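Local coordinates for protein peptidase (Pseudomonas aeruginosa, PDB 5LOX) that is probably an N-terminal nucleophile hydrolase of the proteasome family, an ancestral beta subunit that assembles helically and is linked to protein degradation, at residues Thr1-Val13 with Leu155-Leu169. The protein carries 3 engineered substitutions. Numbering follows the deposited sequence.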
ATOM      1  N   THR A   1      39.583  18.294  88.755  1.00 75.56           N
ATOM      2  CA  THR A   1      40.609  17.784  89.714  1.00 74.12           C
ATOM      3  C   THR A   1      41.955  18.498  89.495  1.00 72.37           C
ATOM      4  O   THR A   1      42.596  18.294  88.486  1.00 62.78           O
ATOM      5  CB  THR A   1      40.815  16.268  89.565  1.00 69.94           C
ATOM      6  OG1 THR A   1      39.584  15.619  89.842  1.00 77.21           O
ATOM      7  CG2 THR A   1      41.820  15.764  90.559  1.00 68.96           C
ATOM      8  N   TYR A   2      42.335  19.346  90.449  1.00 67.30           N
ATOM      9  CA  TYR A   2      43.614  20.009  90.422  1.00 59.89           C
ATOM     10  C   TYR A   2      44.008  20.260  91.837  1.00 54.88           C
ATOM     11  O   TYR A   2      43.211  20.805  92.610  1.00 54.02           O
ATOM     12  CB  TYR A   2      43.514  21.322  89.643  1.00 60.57           C
ATOM     13  CG  TYR A   2      44.718  22.227  89.834  1.00 57.04           C
ATOM     14  CD1 TYR A   2      45.996  21.710  89.826  1.00 57.19           C
ATOM     15  CD2 TYR A   2      44.573  23.593  89.986  1.00 57.09           C
ATOM     16  CE1 TYR A   2      47.101  22.520  89.965  1.00 60.75           C
ATOM     17  CE2 TYR A   2      45.668  24.417  90.165  1.00 62.10           C
ATOM     18  CZ  TYR A   2      46.945  23.874  90.138  1.00 64.19           C
ATOM     19  OH  TYR A   2      48.074  24.660  90.314  1.00 55.86           O
ATOM     20  N   CYS A   3      45.185  19.796  92.223  1.00 55.13           N
ATOM     21  CA  CYS A   3      45.642  19.978  93.617  1.00 60.37           C
ATOM     22  C   CYS A   3      47.037  20.521  93.601  1.00 56.54           C
ATOM     23  O   CYS A   3      47.801  20.210  92.698  1.00 53.54           O
ATOM     24  CB  CYS A   3      45.618  18.661  94.415  1.00 63.23           C
ATOM     25  SG  CYS A   3      44.014  17.796  94.446  1.00 64.03           S
ATOM     26  N   VAL A   4      47.344  21.362  94.586  1.00 58.55           N
ATOM     27  CA  VAL A   4      48.678  21.934  94.758  1.00 57.72           C
ATOM     28  C   VAL A   4      49.052  21.823  96.199  1.00 56.97           C
ATOM     29  O   VAL A   4      48.208  22.015  97.074  1.00 57.70           O
ATOM     30  CB  VAL A   4      48.759  23.445  94.484  1.00 59.31           C
ATOM     31  CG1 VAL A   4      50.137  23.776  93.994  1.00 63.73           C
ATOM     32  CG2 VAL A   4      47.780  23.874  93.438  1.00 66.59           C
ATOM     33  N   ALA A   5      50.331  21.587  96.446  1.00 58.42           N
ATOM     34  CA  ALA A   5      50.878  21.637  97.798  1.00 62.09           C
ATOM     35  C   ALA A   5      52.255  22.252  97.749  1.00 63.72           C
ATOM     36  O   ALA A   5      52.977  22.066  96.770  1.00 63.71           O
ATOM     37  CB  ALA A   5      50.963  20.256  98.376  1.00 62.23           C
HETATM   38  N   MSE A   6      52.575  23.028  98.775  1.00 62.71           N
HETATM   39  CA  MSE A   6      53.816  23.729  98.829  1.00 63.05           C
HETATM   40  C   MSE A   6      54.444  23.490 100.140  1.00 63.38           C
HETATM   41  O   MSE A   6      53.792  23.534 101.164  1.00 58.72           O
HETATM   42  CB  MSE A   6      53.551  25.217  98.715  1.00 69.28           C
HETATM   43  CG  MSE A   6      52.977  25.502  97.341  1.00 72.50           C
HETATM   44 SE   MSE A   6      51.706  26.974  97.466  1.00 75.31          SE
HETATM   45  CE  MSE A   6      50.972  26.939  95.667  1.00 88.56           C
ATOM     46  N   HIS A   7      55.756  23.293 100.121  1.00 70.05           N
ATOM     47  CA  HIS A   7      56.550  23.168 101.340  1.00 70.91           C
ATOM     48  C   HIS A   7      57.590  24.281 101.345  1.00 71.83           C
ATOM     49  O   HIS A   7      58.532  24.278 100.531  1.00 63.96           O
ATOM     50  CB  HIS A   7      57.219  21.803 101.411  1.00 71.40           C
ATOM     51  CG  HIS A   7      58.182  21.634 102.556  1.00 73.48           C
ATOM     52  ND1 HIS A   7      58.097  22.358 103.728  1.00 71.78           N
ATOM     53  CD2 HIS A   7      59.241  20.802 102.703  1.00 71.27           C
ATOM     54  CE1 HIS A   7      59.065  21.985 104.544  1.00 69.41           C
ATOM     55  NE2 HIS A   7      59.762  21.038 103.949  1.00 70.62           N
ATOM     56  N   LEU A   8      57.368  25.223 102.272  1.00 69.05           N
ATOM     57  CA  LEU A   8      58.094  26.477 102.348  1.00 67.30           C
ATOM     58  C   LEU A   8      58.780  26.622 103.681  1.00 66.47           C
ATOM     59  O   LEU A   8      58.517  25.869 104.629  1.00 60.73           O
ATOM     60  CB  LEU A   8      57.113  27.633 102.154  1.00 67.78           C
ATOM     61  CG  LEU A   8      56.204  27.509 100.932  1.00 66.69           C
ATOM     62  CD1 LEU A   8      55.069  28.486 101.020  1.00 65.70           C
ATOM     63  CD2 LEU A   8      56.996  27.759  99.656  1.00 69.85           C
ATOM     64  N   ALA A   9      59.643  27.626 103.751  1.00 68.40           N
ATOM     65  CA  ALA A   9      60.408  27.876 104.948  1.00 72.43           C
ATOM     66  C   ALA A   9      59.492  27.938 106.158  1.00 74.97           C
ATOM     67  O   ALA A   9      59.805  27.329 107.180  1.00 80.37           O
ATOM     68  CB  ALA A   9      61.214  29.154 104.814  1.00 74.41           C
ATOM     69  N   ASP A  10      58.360  28.638 106.045  1.00 74.33           N
ATOM     70  CA  ASP A  10      57.485  28.840 107.216  1.00 76.59           C
ATOM     71  C   ASP A  10      56.428  27.760 107.442  1.00 72.78           C
ATOM     72  O   ASP A  10      55.728  27.798 108.431  1.00 80.24           O
ATOM     73  CB  ASP A  10      56.798  30.216 107.150  1.00 83.21           C
ATOM     74  CG  ASP A  10      57.764  31.384 107.356  1.00 86.91           C
ATOM     75  OD1 ASP A  10      58.735  31.258 108.134  1.00 86.90           O
ATOM     76  OD2 ASP A  10      57.527  32.449 106.733  1.00 95.96           O
ATOM     77  N   GLY A  11      56.309  26.801 106.547  1.00 70.16           N
ATOM     78  CA  GLY A  11      55.369  25.700 106.745  1.00 67.91           C
ATOM     79  C   GLY A  11      54.861  25.051 105.460  1.00 65.73           C
ATOM     80  O   GLY A  11      55.558  25.031 104.450  1.00 68.62           O
ATOM     81  N   LEU A  12      53.599  24.648 105.473  1.00 64.57           N
ATOM     82  CA  LEU A  12      52.967  24.027 104.339  1.00 65.12           C
ATOM     83  C   LEU A  12      51.681  24.742 103.953  1.00 65.27           C
ATOM     84  O   LEU A  12      50.979  25.302 104.791  1.00 67.12           O
ATOM     85  CB  LEU A  12      52.606  22.603 104.707  1.00 69.78           C
ATOM     86  CG  LEU A  12      53.769  21.719 105.135  1.00 73.26           C
ATOM     87  CD1 LEU A  12      53.281  20.515 105.912  1.00 71.79           C
ATOM     88  CD2 LEU A  12      54.531  21.279 103.895  1.00 74.08           C
ATOM     89  N   VAL A  13      51.364  24.706 102.670  1.00 66.05           N
ATOM     90  CA  VAL A  13      50.103  25.229 102.163  1.00 66.31           C
ATOM     91  C   VAL A  13      49.530  24.193 101.223  1.00 67.03           C
ATOM     92  O   VAL A  13      50.238  23.720 100.323  1.00 69.24           O
ATOM     93  CB  VAL A  13      50.303  26.544 101.392  1.00 65.99           C
ATOM     94  CG1 VAL A  13      48.990  27.039 100.816  1.00 65.23           C
ATOM     95  CG2 VAL A  13      50.888  27.607 102.303  1.00 70.73           C
ATOM     96  N   LEU A 155      53.063  29.762  89.293  1.00 59.39           N
ATOM     97  CA  LEU A 155      53.834  29.227  90.390  1.00 56.41           C
ATOM     98  C   LEU A 155      55.316  29.195  90.059  1.00 56.44           C
ATOM     99  O   LEU A 155      56.141  29.548  90.885  1.00 58.71           O
ATOM    100  CB  LEU A 155      53.333  27.827  90.730  1.00 58.22           C
ATOM    101  CG  LEU A 155      51.856  27.778  91.154  1.00 58.60           C
ATOM    102  CD1 LEU A 155      51.410  26.355  91.431  1.00 58.26           C
ATOM    103  CD2 LEU A 155      51.624  28.624  92.390  1.00 60.52           C
ATOM    104  N   ASP A 156      55.662  28.723  88.867  1.00 58.67           N
ATOM    105  CA  ASP A 156      57.038  28.712  88.431  1.00 60.09           C
ATOM    106  C   ASP A 156      57.616  30.110  88.552  1.00 65.74           C
ATOM    107  O   ASP A 156      58.736  30.279  89.023  1.00 74.34           O
ATOM    108  CB  ASP A 156      57.154  28.247  86.991  1.00 63.71           C
ATOM    109  CG  ASP A 156      57.213  26.744  86.864  1.00 70.64           C
ATOM    110  OD1 ASP A 156      57.593  26.045  87.847  1.00 73.71           O
ATOM    111  OD2 ASP A 156      56.870  26.245  85.758  1.00 76.35           O
ATOM    112  N   ARG A 157      56.864  31.124  88.132  1.00 64.64           N
ATOM    113  CA  ARG A 157      57.372  32.509  88.117  1.00 65.28           C
ATOM    114  C   ARG A 157      57.645  33.092  89.480  1.00 63.05           C
ATOM    115  O   ARG A 157      58.614  33.781  89.650  1.00 68.75           O
ATOM    116  CB  ARG A 157      56.389  33.436  87.407  1.00 65.78           C
ATOM    117  CG  ARG A 157      56.317  33.244  85.903  1.00 69.53           C
ATOM    118  CD  ARG A 157      55.239  34.134  85.309  1.00 70.12           C
ATOM    119  NE  ARG A 157      55.744  34.884  84.155  1.00 76.52           N
ATOM    120  CZ  ARG A 157      55.286  34.782  82.913  1.00 78.41           C
ATOM    121  NH1 ARG A 157      54.289  33.959  82.628  1.00 83.69           N
ATOM    122  NH2 ARG A 157      55.826  35.513  81.958  1.00 79.99           N
ATOM    123  N   ASN A 158      56.774  32.836  90.440  1.00 66.64           N
ATOM    124  CA  ASN A 158      56.744  33.620  91.667  1.00 69.02           C
ATOM    125  C   ASN A 158      57.077  32.872  92.924  1.00 70.39           C
ATOM    126  O   ASN A 158      57.583  33.441  93.869  1.00 79.95           O
ATOM    127  CB  ASN A 158      55.369  34.278  91.800  1.00 70.23           C
ATOM    128  CG  ASN A 158      55.080  35.250  90.648  1.00 75.82           C
ATOM    129  OD1 ASN A 158      54.340  34.913  89.721  1.00 79.96           O
ATOM    130  ND2 ASN A 158      55.744  36.411  90.642  1.00 77.93           N
ATOM    131  N   LEU A 159      56.822  31.585  92.941  1.00 73.15           N
ATOM    132  CA  LEU A 159      56.978  30.831  94.164  1.00 72.62           C
ATOM    133  C   LEU A 159      58.413  30.391  94.380  1.00 70.66           C
ATOM    134  O   LEU A 159      59.071  29.928  93.447  1.00 75.59           O
ATOM    135  CB  LEU A 159      56.066  29.621  94.104  1.00 75.80           C
ATOM    136  CG  LEU A 159      55.760  29.090  95.476  1.00 81.74           C
ATOM    137  CD1 LEU A 159      54.823  30.027  96.196  1.00 90.55           C
ATOM    138  CD2 LEU A 159      55.101  27.742  95.334  1.00 83.88           C
ATOM    139  N   THR A 160      58.894  30.521  95.604  1.00 67.68           N
ATOM    140  CA  THR A 160      60.180  29.948  96.020  1.00 68.80           C
ATOM    141  C   THR A 160      60.084  29.484  97.472  1.00 66.45           C
ATOM    142  O   THR A 160      59.129  29.768  98.152  1.00 65.85           O
ATOM    143  CB  THR A 160      61.336  30.959  95.980  1.00 72.46           C
ATOM    144  OG1 THR A 160      61.310  31.752  97.165  1.00 70.48           O
ATOM    145  CG2 THR A 160      61.260  31.848  94.749  1.00 73.85           C
ATOM    146  N   PHE A 161      61.085  28.753  97.935  1.00 67.99           N
ATOM    147  CA  PHE A 161      61.062  28.190  99.280  1.00 64.62           C
ATOM    148  C   PHE A 161      60.789  29.255 100.318  1.00 68.54           C
ATOM    149  O   PHE A 161      60.134  28.993 101.322  1.00 65.05           O
ATOM    150  CB  PHE A 161      62.394  27.496  99.585  1.00 64.58           C
ATOM    151  CG  PHE A 161      62.379  26.714 100.856  1.00 64.77           C
ATOM    152  CD1 PHE A 161      61.494  25.651 101.027  1.00 63.37           C
ATOM    153  CD2 PHE A 161      63.227  27.040 101.897  1.00 66.05           C
ATOM    154  CE1 PHE A 161      61.472  24.928 102.217  1.00 60.72           C
ATOM    155  CE2 PHE A 161      63.195  26.327 103.089  1.00 64.25           C
ATOM    156  CZ  PHE A 161      62.319  25.266 103.244  1.00 60.45           C
ATOM    157  N   ASP A 162      61.325  30.450 100.079  1.00 72.91           N
ATOM    158  CA  ASP A 162      61.223  31.559 101.036  1.00 70.63           C
ATOM    159  C   ASP A 162      59.942  32.369 100.943  1.00 67.46           C
ATOM    160  O   ASP A 162      59.744  33.278 101.732  1.00 71.67           O
ATOM    161  CB  ASP A 162      62.436  32.471 100.872  1.00 76.75           C
ATOM    162  CG  ASP A 162      63.730  31.797 101.305  1.00 84.32           C
ATOM    163  OD1 ASP A 162      63.756  31.159 102.380  1.00 81.39           O
ATOM    164  OD2 ASP A 162      64.706  31.854 100.526  1.00 95.41           O
ATOM    165  N   THR A 163      59.088  32.091  99.964  1.00 63.95           N
ATOM    166  CA  THR A 163      57.832  32.810  99.852  1.00 63.36           C
ATOM    167  C   THR A 163      57.057  32.600 101.142  1.00 64.56           C
ATOM    168  O   THR A 163      56.946  31.477 101.611  1.00 69.29           O
ATOM    169  CB  THR A 163      56.989  32.318  98.655  1.00 64.08           C
ATOM    170  OG1 THR A 163      57.689  32.540  97.419  1.00 66.97           O
ATOM    171  CG2 THR A 163      55.660  33.054  98.587  1.00 63.01           C
ATOM    172  N   PRO A 164      56.539  33.677 101.752  1.00 66.55           N
ATOM    173  CA  PRO A 164      55.728  33.494 102.964  1.00 67.58           C
ATOM    174  C   PRO A 164      54.421  32.785 102.669  1.00 63.74           C
ATOM    175  O   PRO A 164      53.946  32.840 101.542  1.00 62.18           O
ATOM    176  CB  PRO A 164      55.462  34.930 103.442  1.00 70.40           C
ATOM    177  CG  PRO A 164      56.524  35.762 102.796  1.00 72.76           C
ATOM    178  CD  PRO A 164      56.837  35.096 101.495  1.00 69.66           C
ATOM    179  N   LEU A 165      53.798  32.229 103.699  1.00 65.61           N
ATOM    180  CA  LEU A 165      52.577  31.432 103.513  1.00 66.48           C
ATOM    181  C   LEU A 165      51.399  32.223 102.931  1.00 73.12           C
ATOM    182  O   LEU A 165      50.856  31.833 101.912  1.00 72.33           O
ATOM    183  CB  LEU A 165      52.150  30.777 104.812  1.00 65.91           C
ATOM    184  CG  LEU A 165      53.219  29.948 105.534  1.00 68.47           C
ATOM    185  CD1 LEU A 165      52.679  29.454 106.858  1.00 72.38           C
ATOM    186  CD2 LEU A 165      53.674  28.786 104.708  1.00 67.32           C
ATOM    187  N   GLU A 166      51.074  33.392 103.506  1.00 85.84           N
ATOM    188  CA  GLU A 166      49.966  34.204 102.968  1.00 83.00           C
ATOM    189  C   GLU A 166      50.166  34.455 101.439  1.00 80.60           C
ATOM    190  O   GLU A 166      49.220  34.373 100.684  1.00 79.91           O
ATOM    191  CB  GLU A 166      49.726  35.507 103.769  1.00 86.24           C
ATOM    192  N   GLN A 167      51.396  34.716 100.989  1.00 74.94           N
ATOM    193  CA  GLN A 167      51.623  35.004  99.578  1.00 75.85           C
ATOM    194  C   GLN A 167      51.563  33.778  98.735  1.00 71.83           C
ATOM    195  O   GLN A 167      51.186  33.842  97.575  1.00 71.88           O
ATOM    196  CB  GLN A 167      52.953  35.710  99.365  1.00 85.25           C
ATOM    197  CG  GLN A 167      52.946  37.052 100.066  1.00103.36           C
ATOM    198  CD  GLN A 167      54.244  37.802  99.936  1.00113.89           C
ATOM    199  OE1 GLN A 167      55.002  37.601  98.982  1.00115.13           O
ATOM    200  NE2 GLN A 167      54.513  38.683 100.907  1.00112.91           N
ATOM    201  N   ALA A 168      52.029  32.672  99.278  1.00 69.61           N
ATOM    202  CA  ALA A 168      51.965  31.415  98.553  1.00 69.40           C
ATOM    203  C   ALA A 168      50.522  31.044  98.313  1.00 66.83           C
ATOM    204  O   ALA A 168      50.155  30.608  97.240  1.00 65.67           O
ATOM    205  CB  ALA A 168      52.663  30.321  99.343  1.00 70.58           C
ATOM    206  N   LEU A 169      49.707  31.197  99.340  1.00 67.98           N
ATOM    207  CA  LEU A 169      48.303  30.863  99.230  1.00 65.58           C
ATOM    208  C   LEU A 169      47.650  31.697  98.143  1.00 65.25           C
ATOM    209  O   LEU A 169      46.874  31.212  97.340  1.00 55.17           O
ATOM    210  CB  LEU A 169      47.609  31.146 100.559  1.00 69.61           C
ATOM    211  CG  LEU A 169      46.111  30.869 100.577  1.00 67.72           C
ATOM    212  CD1 LEU A 169      45.853  29.423 100.245  1.00 65.98           C
ATOM    213  CD2 LEU A 169      45.534  31.194 101.940  1.00 66.83           C
TER
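Ala9 N donates to Phe161 O across 2.8 Å, N-H...O 168°, a nearly straight bond that ties the type I turn Leu8-Gly11 to the turn Thr160-Thr163. The same nitrogen sits over the centre of the Phe161 ring, so one residue meets it twice, with its carbonyl and with a ring face. With CG anti to the backbone N (chi1 -171°), the Phe161 ring lies against the backbone of His7-Ala9. Phe161 CE2 is 3.9 Å from Ala9 CB, while His7 O is at the ring edge, by CD1. The CE1 side also points at the face of the His7 imidazole in a T-shaped pair, planes at 83°, centroids 5.8 Å apart; Pro122 touches His7 and Pro138 touches Phe161. In the second turn, Thr163 OG1 accepts Thr160 N at 3.0 Å.

The first turn closes the hairpin 2-8/11-21; the second lies in the loop joining helices 152-158 and 165-182. The hairpin belongs to one sheet of the alpha-beta-beta-alpha sandwich of Ntn hydrolases, and helix 165-182 to the helical layer packed on that sheet. Thr1, at the far end of strand 2-8, probably corresponds to the N-terminal threonine nucleophile of proteasomal beta subunits; its OG1 is hydrogen-bonded to Lys32 NZ.

Between the ends the interface is apolar. Leu8 CD1 presses on Ala168 CB at 3.5 Å, and Leu165 CD2 fits against Val13 CG2, the two side chains running past each other in opposite directions. Met6, modelled as selenomethionine and bent at chi2, touches Leu159 CD2 with CG and Ala168 CB with SE. Met6 CE lies 3.7 Å from Leu155 CD2. Leu155 CD1 meets Val4 CG1 and the Tyr2 hydroxyl, whose hydrogen bonds go to Ser175 and Gln144.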